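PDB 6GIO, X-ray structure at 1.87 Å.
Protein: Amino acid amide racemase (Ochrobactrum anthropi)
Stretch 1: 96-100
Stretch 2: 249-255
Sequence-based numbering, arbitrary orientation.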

# COMPACT_ATOMS: atom_id res chain seq x y z
N ARG C 96 9.51 5.14 21.22
CA ARG C 96 9.57 4.77 22.60
C ARG C 96 9.67 3.25 22.80
O ARG C 96 10.45 2.81 23.60
CB ARG C 96 8.33 5.33 23.33
CG ARG C 96 8.28 5.10 24.84
CD ARG C 96 7.00 5.69 25.47
NE ARG C 96 5.80 5.32 24.71
CZ ARG C 96 5.09 4.20 24.87
NH1 ARG C 96 5.42 3.30 25.80
NH2 ARG C 96 4.04 3.98 24.09
N ILE C 97 8.86 2.45 22.09
CA ILE C 97 8.89 1.01 22.33
C ILE C 97 10.01 0.24 21.61
O ILE C 97 10.18 -0.95 21.82
CB ILE C 97 7.52 0.33 22.01
CG1 ILE C 97 7.24 0.24 20.52
CG2 ILE C 97 6.41 1.02 22.76
CD1 ILE C 97 6.16 -0.79 20.16
N THR C 98 10.75 0.89 20.73
CA THR C 98 11.75 0.18 19.99
C THR C 98 13.10 0.67 20.50
O THR C 98 13.40 1.84 20.42
CB THR C 98 11.61 0.39 18.46
OG1 THR C 98 10.26 0.09 18.03
CG2 THR C 98 12.59 -0.52 17.70
N PRO C 99 13.92 -0.23 21.05
CA PRO C 99 15.23 0.27 21.48
C PRO C 99 16.04 0.79 20.30
O PRO C 99 15.88 0.35 19.15
CB PRO C 99 15.89 -0.96 22.08
CG PRO C 99 15.27 -2.11 21.36
CD PRO C 99 13.84 -1.70 21.05
N GLY C 100 16.92 1.73 20.59
CA GLY C 100 17.63 2.42 19.55
C GLY C 100 18.48 3.53 20.14
O GLY C 100 18.23 3.97 21.25
N LEU C 249 8.08 -11.44 23.57
CA LEU C 249 8.75 -10.17 23.87
C LEU C 249 8.17 -9.21 22.86
O LEU C 249 7.55 -9.66 21.89
CB LEU C 249 10.26 -10.26 23.73
CG LEU C 249 11.08 -11.12 24.72
CD1 LEU C 249 12.49 -11.30 24.16
CD2 LEU C 249 11.16 -10.50 26.11
N MET C 250 8.36 -7.92 23.06
CA MET C 250 7.70 -6.94 22.22
C MET C 250 8.18 -7.14 20.78
O MET C 250 7.37 -7.23 19.85
CB MET C 250 7.97 -5.51 22.72
CG MET C 250 7.28 -4.42 21.86
SD MET C 250 5.46 -4.55 21.75
CE MET C 250 4.96 -3.40 23.03
N HIS C 251 9.50 -7.24 20.60
CA HIS C 251 10.07 -7.50 19.27
C HIS C 251 10.77 -8.84 19.21
O HIS C 251 11.58 -9.17 20.09
CB HIS C 251 11.07 -6.41 18.90
CG HIS C 251 10.56 -5.03 19.11
ND1 HIS C 251 9.54 -4.50 18.34
CD2 HIS C 251 10.92 -4.06 19.99
CE1 HIS C 251 9.29 -3.27 18.76
NE2 HIS C 251 10.11 -2.98 19.76
N CYS C 252 10.48 -9.61 18.16
CA CYS C 252 11.10 -10.91 18.05
C CYS C 252 12.61 -10.82 18.06
O CYS C 252 13.25 -11.73 18.47
CB CYS C 252 10.63 -11.67 16.83
SG CYS C 252 11.29 -13.36 16.75
N PHE C 253 13.19 -9.75 17.55
CA PHE C 253 14.67 -9.67 17.53
C PHE C 253 15.27 -9.58 18.92
O PHE C 253 16.49 -9.84 19.08
CB PHE C 253 15.16 -8.52 16.65
CG PHE C 253 14.86 -7.15 17.19
CD1 PHE C 253 15.72 -6.55 18.12
CD2 PHE C 253 13.80 -6.40 16.69
CE1 PHE C 253 15.48 -5.26 18.57
CE2 PHE C 253 13.58 -5.08 17.12
CZ PHE C 253 14.41 -4.53 18.06
N GLN C 254 14.47 -9.23 19.92
CA GLN C 254 14.99 -9.15 21.29
C GLN C 254 15.31 -10.54 21.87
O GLN C 254 16.03 -10.62 22.85
CB GLN C 254 14.03 -8.39 22.23
CG GLN C 254 13.86 -6.94 21.88
CD GLN C 254 12.81 -6.21 22.68
OE1 GLN C 254 11.63 -6.57 22.69
NE2 GLN C 254 13.23 -5.09 23.28
N HIS C 255 14.78 -11.61 21.27
CA HIS C 255 15.18 -12.96 21.62
C HIS C 255 16.61 -13.28 21.12
O HIS C 255 17.22 -14.21 21.58
CB HIS C 255 14.23 -14.00 20.96
CG HIS C 255 12.84 -13.97 21.49
ND1 HIS C 255 12.50 -14.47 22.73
CD2 HIS C 255 11.69 -13.51 20.94
CE1 HIS C 255 11.21 -14.30 22.92
NE2 HIS C 255 10.69 -13.73 21.85

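A single hydrogen bond anchors this contact, and small apolar touches flank it. The donor is His251, whose NE2 lies 2.9 Å from the main-chain carbonyl oxygen of Ile97, O, with an N-H...O angle of 157°. The acceptor sits at the edge of the imidazole ring, near its plane, where the N-H points. Because the partner is a backbone carbonyl, the bond ties His251 to the backbone of the first stretch at Ile97. Histidine suits the place: its CA-to-CB bond points toward the other stretch, with chi1 near -49° (m). Thr98 CA and His251 CA are 7.9 Å apart, a separation that the flat ring helps to span. Thr98 OG1 is also near, 3.5 Å from His251 NE2, but its hydrogen bond is made to a residue flanking the stretches.

Within the second stretch, Gln254 bonds to the main chain of His251. Its side chain folds back so that OE1 accepts from His251 N at 3.1 Å, while Gln254 N donates to His251 O at 2.9 Å. The same amide presents NE2 to Pro99 CG at 4.1 Å, a packing contact.

Apolar contacts flank the hydrogen bond. Ile97 and Met250 point toward each other's stretch and meet tip to tip, Ile97 CD1 to Met250 CE at 4.1 Å; the flexible thioether lets the methionine methyl reach the isoleucine. Pro99 CD lies 3.9 Å from His251 CD2 and 4.2 Å from Phe253 CZ, so one ring carbon serves two aromatic neighbours. Thr98 CG2 meets the Phe253 ring at its edge, 4.4 Å from Phe253 CZ; threonine thus pairs a hydroxyl near the imidazole with a methyl against the phenyl.

The two stretches bury 266 Å², both sides summed. His251, Thr98 and Phe253 are buried, whereas Pro99 stays exposed. The rule to read here is economy: one well-aimed side-chain donor to a main-chain acceptor, accompanied by local main-chain bonds and flanked by modest apolar packing.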